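Local coordinates for protein Thf1 (Thermosynechococcus elongatus, PDB 5MJR) that may take part in photosynthetic membrane biogenesis and associates with the FtsH protease complex involved in photosystem II repair, at residues E48-L51 with V52-L56; L130-G133 with Q134-A137. All coordinates share one frame; numbering follows the deposited sequence.

Interaction 1. Residues E48-L51 with V52-L56; sequences EELL and VEIHL
V52 N donates to E48 O across 3.0 Å, and the same i to i+4 bond is repeated from E53 to E49, I54 to L50 and H55 to L51, the pattern of a regular alpha helix. Three polar side chains, E53, E48 and H55, are paired outside this stretch: E53 OE1 forms a salt bridge with R150, E48 OE1 another with K28, E48 OE2 a hydrogen bond with Y32, and H55 ND1 a hydrogen bond with T27. These residues belong to helix 41-58 of an all-helical chain, and the contact is a plain example of i, i+3 and i, i+4 packing along one helix. On its buried face, L50 and I54 meet as branched apolar groups that cross obliquely, L50 CG lying 3.9 Å from I54 CD1. With CG1 anti to its own carbonyl carbon (chi1 -64°), I54 folds that branch back over the preceding turn, where CG1 comes within 3.4 Å of L50 O, flanking the carbonyl that its own N-H engages. An alanine in place of I54 is likely to take away the CD1 contact to L50 and open a gap toward V73 of helix 67-80 and M103. L50 CD1 also lies 3.6 Å from E53 OE1, so a methyl borders the carboxylate one turn on. V52 CG2 approaches E48 O, one turn before it, at 3.3 Å. Neighbouring helices close over the leucines, L50 touching F80 and L97, and L51 touching F31 and L97.

Interaction 2. Residues L130-G133 with Q134-A137; sequences LNSG and QPSA
S132 and Q134 make a short-range polar contact at the surface, where the chain leaves helix 123-131 and enters the long loop that leads to helix 150-162. Its central bond runs from Q134 N to S132 OG, 3.1 Å long and fairly straight, with an N-H...O angle of 160°. The serine hydroxyl stands between its own backbone N and carbonyl carbon (chi1 82°), a position from which OG can meet the amide two residues on while also hydrogen-bonding to E129 O in the preceding turn. Residues S132 to Q134 thereby form an ST turn, set here at the C-terminal end of the helix, and one hydroxyl ties the last part of the helix to the first residues of the loop. A single water adds a second link: it donates to S132 O at 2.7 Å and accepts from Q134 NE2 at 3.0 Å, so the water bridges the serine carbonyl to the glutamine amide. At G133 the helical course ends, with a phi of 87° that favours glycine; its N still bonds to L130 O. Q134 CG lies over one face of the G133-Q134 peptide, 3.4 Å from G133 O. From the following residue P135 CD packs on the opposite face, 3.3 Å from G133 C. Farther inward the proline ring meets L130 loosely, L130 CD2 to P135 CG measuring 4.3 Å, and this leucine is buried against V181 and I182. P135 also touches N143 farther along the loop, and S136 OG bonds to E129 and Y118.

Overall arrangement
Both contacts are local, yet they illustrate how place in the fold sets chemistry. Interaction 1 lies within helix 41-58, partly buried, its repeated main-chain bonds accompanied by apolar packing against neighbouring helices and by acidic groups paired with residues elsewhere. Interaction 2 is a surface contact where helix 123-131 gives way to loop; there a side-chain hydroxyl and a water link residues across the turn, and apolar contact is slight. The two share no secondary-structure element and do not touch: their nearest atoms are about 21 Å apart, and their centres, 31 Å from each other, lie on opposite sides of the chain's centre.

Interaction 1. Residues E48-L51 with V52-L56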
ATOM      1  N   GLU A  48      -2.552 -14.786   2.742  1.00 11.19           N
ATOM      2  CA  GLU A  48      -1.835 -15.111   3.968  1.00 11.24           C
ATOM      3  C   GLU A  48      -0.462 -14.375   4.027  1.00 10.62           C
ATOM      4  O   GLU A  48      -0.045 -13.985   5.127  1.00 11.75           O
ATOM      5  CB  GLU A  48      -1.709 -16.628   4.164  1.00 11.68           C
ATOM      6  CG  GLU A  48      -3.062 -17.311   4.443  1.00 11.88           C
ATOM      7  CD  GLU A  48      -2.963 -18.777   4.868  1.00 14.11           C
ATOM      8  OE1 GLU A  48      -1.825 -19.277   5.056  1.00 18.42           O
ATOM      9  OE2 GLU A  48      -4.092 -19.383   4.912  1.00 17.74           O
ATOM     10  N   GLU A  49       0.232 -14.237   2.868  1.00 10.26           N
ATOM     11  CA  GLU A  49       1.484 -13.494   2.874  1.00 12.94           C
ATOM     12  C   GLU A  49       1.186 -12.025   3.330  1.00 10.04           C
ATOM     13  O   GLU A  49       1.974 -11.487   4.127  1.00 11.26           O
ATOM     14  CB  GLU A  49       2.138 -13.511   1.497  1.00 15.93           C
ATOM     15  CG  GLU A  49       2.921 -14.754   1.140  1.00 22.82           C
ATOM     16  CD  GLU A  49       3.744 -14.646  -0.157  1.00 37.11           C
ATOM     17  OE1 GLU A  49       4.019 -13.508  -0.605  1.00 39.83           O
ATOM     18  OE2 GLU A  49       4.091 -15.751  -0.669  1.00 47.05           O
ATOM     19  N   LEU A  50       0.149 -11.427   2.858  1.00 10.19           N
ATOM     20  CA  LEU A  50      -0.212 -10.043   3.231  1.00 10.02           C
ATOM     21  C   LEU A  50      -0.558  -9.990   4.734  1.00  9.27           C
ATOM     22  O   LEU A  50      -0.188  -9.050   5.439  1.00 10.49           O
ATOM     23  CB  LEU A  50      -1.294  -9.486   2.323  1.00 11.24           C
ATOM     24  CG  LEU A  50      -1.610  -8.011   2.496  1.00 10.78           C
ATOM     25  CD1 LEU A  50      -0.393  -7.082   2.318  1.00 12.78           C
ATOM     26  CD2 LEU A  50      -2.746  -7.648   1.599  1.00 11.33           C
ATOM     27  N   LEU A  51      -1.351 -11.003   5.184  1.00  9.27           N
ATOM     28  CA  LEU A  51      -1.730 -11.014   6.620  1.00  9.54           C
ATOM     29  C   LEU A  51      -0.462 -11.051   7.485  1.00  9.37           C
ATOM     30  O   LEU A  51      -0.402 -10.356   8.518  1.00 10.24           O
ATOM     31  CB  LEU A  51      -2.617 -12.273   6.930  1.00 11.99           C
ATOM     32  CG  LEU A  51      -4.053 -12.188   6.469  1.00 12.67           C
ATOM     33  CD1 LEU A  51      -4.678 -13.577   6.654  1.00 17.34           C
ATOM     34  CD2 LEU A  51      -4.893 -11.207   7.317  1.00 13.73           C
ATOM     35  N   VAL A  52       0.499 -11.889   7.140  1.00  8.67           N
ATOM     36  CA  VAL A  52       1.731 -11.973   7.888  1.00  8.81           C
ATOM     37  C   VAL A  52       2.517 -10.638   7.858  1.00  9.43           C
ATOM     38  O   VAL A  52       3.003 -10.161   8.880  1.00 10.83           O
ATOM     39  CB  VAL A  52       2.618 -13.144   7.404  1.00  9.77           C
ATOM     40  CG1 VAL A  52       4.004 -13.122   8.004  1.00 13.05           C
ATOM     41  CG2 VAL A  52       1.884 -14.503   7.692  1.00 11.19           C
ATOM     42  N   GLU A  53       2.636 -10.102   6.631  1.00  9.25           N
ATOM     43  CA  GLU A  53       3.406  -8.855   6.451  1.00  9.97           C
ATOM     44  C   GLU A  53       2.841  -7.740   7.303  1.00  8.91           C
ATOM     45  O   GLU A  53       3.633  -7.050   7.995  1.00 10.42           O
ATOM     46  CB  GLU A  53       3.368  -8.505   4.929  1.00 11.26           C
ATOM     47  CG  GLU A  53       4.169  -7.281   4.597  1.00 13.21           C
ATOM     48  CD  GLU A  53       4.156  -6.952   3.130  1.00 15.14           C
ATOM     49  OE1 GLU A  53       3.217  -7.412   2.404  1.00 15.85           O
ATOM     50  OE2 GLU A  53       5.059  -6.203   2.667  1.00 16.30           O
ATOM     51  N   ILE A  54       1.548  -7.538   7.331  1.00  9.18           N
ATOM     52  CA  ILE A  54       0.945  -6.472   8.100  1.00  8.92           C
ATOM     53  C   ILE A  54       1.119  -6.748   9.574  1.00  9.31           C
ATOM     54  O   ILE A  54       1.391  -5.881  10.359  1.00 11.24           O
ATOM     55  CB  ILE A  54      -0.533  -6.272   7.703  1.00  8.50           C
ATOM     56  CG1 ILE A  54      -0.650  -5.816   6.240  1.00  9.79           C
ATOM     57  CG2 ILE A  54      -1.210  -5.347   8.671  1.00 10.47           C
ATOM     58  CD1 ILE A  54      -2.023  -5.795   5.697  1.00 10.99           C
ATOM     59  N   HIS A  55       0.907  -8.050   9.979  1.00  9.80           N
ATOM     60  CA  HIS A  55       1.002  -8.378  11.407  1.00  9.43           C
ATOM     61  C   HIS A  55       2.431  -7.997  11.899  1.00 10.20           C
ATOM     62  O   HIS A  55       2.606  -7.438  12.969  1.00 12.28           O
ATOM     63  CB  HIS A  55       0.724  -9.872  11.569  1.00 11.19           C
ATOM     64  CG  HIS A  55       0.787 -10.300  12.963  1.00 11.29           C
ATOM     65  ND1 HIS A  55      -0.350 -10.555  13.712  1.00 15.04           N
ATOM     66  CD2 HIS A  55       1.855 -10.559  13.751  1.00 13.76           C
ATOM     67  CE1 HIS A  55       0.048 -10.925  14.924  1.00 14.56           C
ATOM     68  NE2 HIS A  55       1.383 -10.905  15.000  1.00 13.77           N
ATOM     69  N   LEU A  56       3.451  -8.406  11.154  1.00 10.93           N
ATOM     70  CA  LEU A  56       4.833  -8.181  11.567  1.00 11.81           C
ATOM     71  C   LEU A  56       5.188  -6.685  11.632  1.00 11.52           C
ATOM     72  O   LEU A  56       5.994  -6.273  12.465  1.00 13.42           O
ATOM     73  CB  LEU A  56       5.773  -8.953  10.747  1.00 15.56           C
ATOM     74  CG  LEU A  56       5.638 -10.492  10.852  1.00 20.45           C
ATOM     75  CD1 LEU A  56       6.640 -11.059   9.881  1.00 25.67           C
ATOM     76  CD2 LEU A  56       5.886 -10.915  12.335  1.00 25.25           C
TER

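Interaction 2. Residues L130-G133 with Q134-A137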
ATOM      1  N   LEU A 130       5.676  20.168  -0.363  1.00 13.05           N
ATOM      2  CA  LEU A 130       6.631  19.531   0.562  1.00 13.62           C
ATOM      3  C   LEU A 130       7.648  20.573   1.099  1.00 14.37           C
ATOM      4  O   LEU A 130       7.936  20.623   2.305  1.00 15.26           O
ATOM      5  CB  LEU A 130       7.296  18.365  -0.050  1.00 13.78           C
ATOM      6  CG  LEU A 130       6.390  17.147  -0.346  1.00 12.98           C
ATOM      7  CD1 LEU A 130       7.060  16.180  -1.309  1.00 14.19           C
ATOM      8  CD2 LEU A 130       6.011  16.435   0.919  1.00 14.01           C
ATOM      9  N   ASN A 131       8.176  21.369   0.167  1.00 13.92           N
ATOM     10  CA  ASN A 131       9.238  22.296   0.549  1.00 16.32           C
ATOM     11  C   ASN A 131       8.709  23.456   1.455  1.00 16.77           C
ATOM     12  O   ASN A 131       9.502  24.190   2.027  1.00 22.70           O
ATOM     13  CB  ASN A 131       9.895  22.785  -0.726  1.00 19.40           C
ATOM     14  CG  ASN A 131      10.802  21.742  -1.293  1.00 20.12           C
ATOM     15  OD1 ASN A 131      11.372  20.923  -0.554  1.00 22.41           O
ATOM     16  ND2 ASN A 131      11.009  21.808  -2.571  1.00 23.44           N
ATOM     17  N   SER A 132       7.435  23.711   1.482  1.00 16.17           N
ATOM     18  CA  SER A 132       6.800  24.732   2.363  1.00 17.67           C
ATOM     19  C   SER A 132       6.960  24.323   3.806  1.00 16.33           C
ATOM     20  O   SER A 132       6.759  25.172   4.699  1.00 18.63           O
ATOM     21  CB  SER A 132       5.261  24.786   2.019  1.00 20.40           C
ATOM     22  OG  SER A 132       4.470  23.628   2.742  1.00 20.49           O
ATOM     23  N   GLY A 133       7.207  22.998   4.046  1.00 15.23           N
ATOM     24  CA  GLY A 133       7.402  22.500   5.387  1.00 16.17           C
ATOM     25  C   GLY A 133       6.119  22.108   6.118  1.00 14.01           C
ATOM     26  O   GLY A 133       6.216  21.524   7.248  1.00 14.98           O
ATOM     27  N   GLN A 134       4.975  22.481   5.537  1.00 13.85           N
ATOM     28  CA  GLN A 134       3.638  22.177   6.166  1.00 13.44           C
ATOM     29  C   GLN A 134       2.678  21.594   5.143  1.00 14.50           C
ATOM     30  O   GLN A 134       1.626  22.150   4.872  1.00 18.48           O
ATOM     31  CB  GLN A 134       3.044  23.439   6.832  1.00 15.57           C
ATOM     32  CG  GLN A 134       3.874  23.903   8.060  1.00 17.33           C
ATOM     33  CD  GLN A 134       3.365  25.213   8.582  1.00 15.36           C
ATOM     34  OE1 GLN A 134       2.217  25.295   9.021  1.00 20.86           O
ATOM     35  NE2 GLN A 134       4.111  26.232   8.485  1.00 15.40           N
ATOM     36  N   PRO A 135       3.059  20.444   4.564  1.00 14.12           N
ATOM     37  CA  PRO A 135       2.196  19.869   3.531  1.00 15.18           C
ATOM     38  C   PRO A 135       0.874  19.445   4.127  1.00 14.85           C
ATOM     39  O   PRO A 135       0.853  18.978   5.304  1.00 16.28           O
ATOM     40  CB  PRO A 135       2.964  18.662   3.036  1.00 13.89           C
ATOM     41  CG  PRO A 135       3.944  18.357   4.162  1.00 14.67           C
ATOM     42  CD  PRO A 135       4.248  19.669   4.802  1.00 13.67           C
ATOM     43  N   SER A 136      -0.139  19.514   3.259  1.00 15.88           N
ATOM     44  CA  SER A 136      -1.431  18.965   3.578  1.00 17.56           C
ATOM     45  C   SER A 136      -1.434  17.434   3.802  1.00 13.87           C
ATOM     46  O   SER A 136      -0.517  16.792   3.342  1.00 12.40           O
ATOM     47  CB  SER A 136      -2.400  19.334   2.349  1.00 17.67           C
ATOM     48  OG  SER A 136      -2.058  18.603   1.072  1.00 17.44           O
ATOM     49  N   ALA A 137      -2.460  16.939   4.482  1.00 14.93           N
ATOM     50  CA  ALA A 137      -2.681  15.480   4.592  1.00 12.95           C
ATOM     51  C   ALA A 137      -3.524  15.049   3.382  1.00 10.79           C
ATOM     52  O   ALA A 137      -4.480  15.709   3.013  1.00 13.39           O
ATOM     53  CB  ALA A 137      -3.395  15.125   5.884  1.00 15.03           C
TER
HETATM   54  O   HOH W   1       6.812  25.702   7.374  1.00 18.88           O